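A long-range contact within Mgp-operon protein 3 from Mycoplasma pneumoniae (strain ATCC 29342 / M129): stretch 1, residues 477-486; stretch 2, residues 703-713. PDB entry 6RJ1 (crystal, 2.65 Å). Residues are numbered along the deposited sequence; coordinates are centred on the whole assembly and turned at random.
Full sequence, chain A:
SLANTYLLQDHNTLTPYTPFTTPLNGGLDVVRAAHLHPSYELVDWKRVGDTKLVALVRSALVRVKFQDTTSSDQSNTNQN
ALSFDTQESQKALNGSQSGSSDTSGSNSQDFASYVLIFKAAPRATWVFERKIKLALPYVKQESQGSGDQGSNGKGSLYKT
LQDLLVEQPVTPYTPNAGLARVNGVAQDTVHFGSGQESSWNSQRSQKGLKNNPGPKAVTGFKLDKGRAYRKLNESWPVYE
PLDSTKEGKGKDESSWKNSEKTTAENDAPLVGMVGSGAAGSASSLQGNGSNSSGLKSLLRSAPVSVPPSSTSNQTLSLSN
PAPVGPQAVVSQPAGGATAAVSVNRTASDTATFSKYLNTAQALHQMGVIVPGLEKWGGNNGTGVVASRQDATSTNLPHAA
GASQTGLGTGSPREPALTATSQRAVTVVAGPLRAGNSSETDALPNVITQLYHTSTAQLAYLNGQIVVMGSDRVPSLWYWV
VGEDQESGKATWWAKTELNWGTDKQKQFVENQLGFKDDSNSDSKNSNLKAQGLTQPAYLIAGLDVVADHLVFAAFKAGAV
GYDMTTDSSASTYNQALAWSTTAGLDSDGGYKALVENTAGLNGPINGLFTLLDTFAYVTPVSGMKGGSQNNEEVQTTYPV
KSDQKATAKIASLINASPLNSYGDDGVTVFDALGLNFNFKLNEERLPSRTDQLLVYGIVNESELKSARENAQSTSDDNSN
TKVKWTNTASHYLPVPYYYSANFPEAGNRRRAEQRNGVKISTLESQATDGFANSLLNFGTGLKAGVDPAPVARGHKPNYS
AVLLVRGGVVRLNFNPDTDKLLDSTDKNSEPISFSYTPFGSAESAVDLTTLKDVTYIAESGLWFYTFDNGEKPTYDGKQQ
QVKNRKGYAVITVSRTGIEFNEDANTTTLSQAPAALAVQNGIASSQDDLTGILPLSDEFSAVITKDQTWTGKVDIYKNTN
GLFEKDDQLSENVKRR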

# COMPACT_ATOMS: atom_id res chain seq x y z
N TRP A 477 -9.56 1.81 -6.09
CA TRP A 477 -9.77 2.67 -7.25
C TRP A 477 -8.90 3.94 -7.21
O TRP A 477 -8.28 4.23 -6.19
CB TRP A 477 -11.26 3.02 -7.41
CG TRP A 477 -11.86 3.60 -6.16
CD1 TRP A 477 -11.71 4.88 -5.71
CD2 TRP A 477 -12.68 2.92 -5.20
NE1 TRP A 477 -12.42 5.05 -4.54
CE2 TRP A 477 -13.01 3.86 -4.20
CE3 TRP A 477 -13.19 1.62 -5.11
CZ2 TRP A 477 -13.81 3.53 -3.10
CZ3 TRP A 477 -13.98 1.29 -4.02
CH2 TRP A 477 -14.28 2.23 -3.03
N TYR A 478 -8.87 4.68 -8.33
CA TYR A 478 -8.10 5.92 -8.48
C TYR A 478 -8.79 6.84 -9.48
O TYR A 478 -9.56 6.37 -10.31
CB TYR A 478 -6.65 5.62 -8.91
CG TYR A 478 -6.54 4.95 -10.27
CD1 TYR A 478 -6.74 3.58 -10.42
CD2 TYR A 478 -6.21 5.70 -11.40
CE1 TYR A 478 -6.64 2.97 -11.66
CE2 TYR A 478 -6.10 5.09 -12.65
CZ TYR A 478 -6.30 3.72 -12.77
OH TYR A 478 -6.19 3.12 -14.00
N TRP A 479 -8.49 8.13 -9.43
CA TRP A 479 -9.11 9.10 -10.33
C TRP A 479 -8.17 9.65 -11.37
O TRP A 479 -6.99 9.84 -11.11
CB TRP A 479 -9.70 10.26 -9.53
CG TRP A 479 -11.05 9.96 -8.95
CD1 TRP A 479 -12.26 10.17 -9.55
CD2 TRP A 479 -11.32 9.39 -7.67
NE1 TRP A 479 -13.27 9.76 -8.71
CE2 TRP A 479 -12.72 9.30 -7.54
CE3 TRP A 479 -10.51 8.94 -6.61
CZ2 TRP A 479 -13.33 8.77 -6.40
CZ3 TRP A 479 -11.12 8.43 -5.48
CH2 TRP A 479 -12.51 8.35 -5.38
N VAL A 480 -8.72 9.92 -12.56
CA VAL A 480 -8.11 10.62 -13.68
C VAL A 480 -9.26 11.53 -14.15
O VAL A 480 -10.23 11.06 -14.77
CB VAL A 480 -7.54 9.74 -14.83
CG1 VAL A 480 -7.04 10.62 -15.98
CG2 VAL A 480 -6.42 8.83 -14.34
N VAL A 481 -9.22 12.80 -13.74
CA VAL A 481 -10.28 13.76 -14.03
C VAL A 481 -9.76 14.94 -14.84
O VAL A 481 -8.58 15.29 -14.74
CB VAL A 481 -11.04 14.23 -12.75
CG1 VAL A 481 -11.86 13.10 -12.15
CG2 VAL A 481 -10.10 14.83 -11.71
N GLY A 482 -10.64 15.54 -15.63
CA GLY A 482 -10.32 16.73 -16.40
C GLY A 482 -10.54 17.95 -15.54
O GLY A 482 -11.46 17.98 -14.72
N GLU A 483 -9.69 18.97 -15.72
CA GLU A 483 -9.79 20.24 -15.00
C GLU A 483 -11.12 20.92 -15.36
O GLU A 483 -11.81 21.44 -14.49
CB GLU A 483 -8.60 21.12 -15.40
CG GLU A 483 -8.29 22.24 -14.43
CD GLU A 483 -7.16 23.16 -14.83
OE1 GLU A 483 -6.97 24.20 -14.15
OE2 GLU A 483 -6.46 22.86 -15.83
N ASP A 484 -11.49 20.84 -16.65
CA ASP A 484 -12.70 21.39 -17.26
C ASP A 484 -14.00 20.70 -16.78
O ASP A 484 -15.06 21.33 -16.85
CB ASP A 484 -12.59 21.27 -18.79
CG ASP A 484 -12.27 19.86 -19.27
OD1 ASP A 484 -11.15 19.36 -18.98
OD2 ASP A 484 -13.14 19.24 -19.93
N GLN A 485 -13.92 19.41 -16.35
CA GLN A 485 -15.07 18.60 -15.90
C GLN A 485 -15.68 19.09 -14.57
O GLN A 485 -14.99 19.73 -13.78
CB GLN A 485 -14.67 17.12 -15.76
CG GLN A 485 -14.51 16.36 -17.08
CD GLN A 485 -14.35 14.86 -16.90
OE1 GLN A 485 -13.68 14.36 -15.97
NE2 GLN A 485 -14.96 14.09 -17.80
N GLU A 486 -16.97 18.78 -14.34
CA GLU A 486 -17.69 19.13 -13.11
C GLU A 486 -17.48 18.03 -12.07
O GLU A 486 -17.51 18.29 -10.87
CB GLU A 486 -19.20 19.28 -13.39
CG GLU A 486 -19.60 20.60 -14.02
CD GLU A 486 -19.98 21.70 -13.04
OE1 GLU A 486 -19.07 22.25 -12.37
OE2 GLU A 486 -21.18 22.03 -12.95
N GLU A 703 -2.08 6.66 -21.73
CA GLU A 703 -2.34 5.61 -20.74
C GLU A 703 -3.30 6.15 -19.67
O GLU A 703 -4.20 5.43 -19.23
CB GLU A 703 -1.04 5.10 -20.10
CG GLU A 703 -0.18 4.25 -21.02
CD GLU A 703 1.17 3.84 -20.47
OE1 GLU A 703 1.95 4.74 -20.08
OE2 GLU A 703 1.46 2.62 -20.43
N LEU A 704 -3.13 7.43 -19.30
CA LEU A 704 -4.00 8.12 -18.35
C LEU A 704 -5.38 8.37 -18.95
O LEU A 704 -6.37 8.23 -18.25
CB LEU A 704 -3.37 9.45 -17.89
CG LEU A 704 -2.23 9.35 -16.88
CD1 LEU A 704 -1.52 10.67 -16.75
CD2 LEU A 704 -2.72 8.87 -15.52
N LYS A 705 -5.43 8.70 -20.26
CA LYS A 705 -6.67 8.96 -21.00
C LYS A 705 -7.52 7.69 -21.09
O LYS A 705 -8.74 7.79 -21.04
CB LYS A 705 -6.37 9.50 -22.39
CG LYS A 705 -7.54 10.26 -23.02
CD LYS A 705 -7.15 10.78 -24.38
CE LYS A 705 -8.34 11.37 -25.09
NZ LYS A 705 -7.95 12.18 -26.29
N SER A 706 -6.87 6.51 -21.20
CA SER A 706 -7.54 5.22 -21.25
C SER A 706 -8.22 4.92 -19.92
O SER A 706 -9.32 4.38 -19.92
CB SER A 706 -6.56 4.11 -21.60
OG SER A 706 -6.10 4.29 -22.93
N ALA A 707 -7.58 5.32 -18.80
CA ALA A 707 -8.11 5.14 -17.45
C ALA A 707 -9.34 6.04 -17.23
O ALA A 707 -10.29 5.59 -16.59
CB ALA A 707 -7.04 5.43 -16.42
N ARG A 708 -9.33 7.27 -17.79
CA ARG A 708 -10.45 8.21 -17.70
C ARG A 708 -11.62 7.68 -18.53
O ARG A 708 -12.76 7.69 -18.05
CB ARG A 708 -10.03 9.63 -18.14
CG ARG A 708 -11.20 10.57 -18.39
CD ARG A 708 -10.99 11.97 -17.87
NE ARG A 708 -10.19 12.79 -18.77
CZ ARG A 708 -10.55 13.98 -19.22
NH1 ARG A 708 -11.72 14.50 -18.87
NH2 ARG A 708 -9.75 14.66 -20.03
N GLU A 709 -11.34 7.19 -19.76
CA GLU A 709 -12.32 6.63 -20.68
C GLU A 709 -12.96 5.37 -20.10
O GLU A 709 -14.18 5.23 -20.16
CB GLU A 709 -11.70 6.38 -22.06
CG GLU A 709 -11.53 7.65 -22.89
CD GLU A 709 -10.70 7.56 -24.16
OE1 GLU A 709 -10.15 6.47 -24.46
OE2 GLU A 709 -10.58 8.59 -24.86
N ASN A 710 -12.13 4.48 -19.51
CA ASN A 710 -12.58 3.25 -18.85
C ASN A 710 -13.50 3.56 -17.66
O ASN A 710 -14.44 2.81 -17.42
CB ASN A 710 -11.37 2.42 -18.41
CG ASN A 710 -11.69 1.16 -17.66
OD1 ASN A 710 -11.94 0.11 -18.23
ND2 ASN A 710 -11.63 1.22 -16.35
N ALA A 711 -13.24 4.66 -16.93
CA ALA A 711 -14.04 5.09 -15.79
C ALA A 711 -15.40 5.66 -16.23
O ALA A 711 -16.41 5.40 -15.57
CB ALA A 711 -13.28 6.13 -14.99
N GLN A 712 -15.42 6.41 -17.35
CA GLN A 712 -16.61 7.08 -17.90
C GLN A 712 -17.57 6.14 -18.63
O GLN A 712 -18.71 6.53 -18.88
CB GLN A 712 -16.19 8.26 -18.80
CG GLN A 712 -16.37 9.64 -18.15
CD GLN A 712 -15.61 9.87 -16.85
OE1 GLN A 712 -16.19 9.98 -15.77
NE2 GLN A 712 -14.29 9.98 -16.93
N SER A 713 -17.14 4.90 -18.92
CA SER A 713 -17.96 3.88 -19.59
C SER A 713 -19.05 3.38 -18.63
O SER A 713 -18.76 3.02 -17.48
CB SER A 713 -17.09 2.72 -20.06
OG SER A 713 -17.84 1.79 -20.82

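This is a small packing contact, free of hydrogen bonds between its two sides, in which a β-strand lies nearly at right angles across a helix and is held by apolar side chains at one end and the long reach of an arginine at the other. The axes of strand 477-482 and helix 703-712 approach to 7.7 Å with 99° between their N-to-C directions, and only 384 Å² is buried, both sides summed. A perpendicular crossing confines close contact to a short segment of each element, and the CA atoms come nearest at Val480 and Arg708, 5.2 Å apart.

Val480 is the centre of the strand's contribution. Its CA-to-CB bond points toward the helix, whereas those of Trp479 and Val481 point away, as strand alternation predicts. With chi1 at 175° (t), both methyls meet Leu704, while CG2 also packs on Ala707 and CG1 on Arg708: Val480 CG2 lies 3.9 Å from Leu704 CD2 and 4.0 Å from Ala707 CB, and Val480 CG1 lies 3.8 Å from Arg708 CB and 3.4 Å from the backbone atom Leu704 O. That carbonyl is already engaged within the helix, accepting from Arg708 N at 3.1 Å, so the methyl packs against a satisfied group.

Ala707 points toward the strand, and its single methyl suits the close approach. Besides Val480 it meets Tyr478, whose CA-to-CB bond runs sideways but whose ring end comes nearer: Tyr478 CE2 is 3.9 Å and Tyr478 OH 3.5 Å from Ala707 CB. The buried hydroxyl is not left unpaired, because it is hydrogen-bonded elsewhere in the structure.

Arg708 covers the strand's other end. It too starts sideways, but its long chain runs on alongside the strand, with chi2 at 139° between wells and chi3 at 81° (p), placing Arg708 CD 3.3 Å from Val480 O. Beyond it the guanidinium lies with one face against Gly482, where Arg708 NH1 is 3.6 Å from Gly482 N. Glycine fits here for a measurable reason: an ideal CB would fall 2.7 Å from Arg708 NH1, a clash.

Gln485 closes this end, its CD lying 3.3 Å from Arg708 NH1, at the guanidinium edge. Proximity does not amount to bonding: Gln485 OE1 is 3.5 Å from Arg708 NH1 at a poor angle, and Gln485 NE2, 3.4 Å from Arg708 NH1, faces it as a second donor. Instead Gln485 OE1 accepts from Gly482 N at 3.3 Å with a nearly straight 176° angle, which ties the amide to its own stretch and leaves it packed beside the arginine.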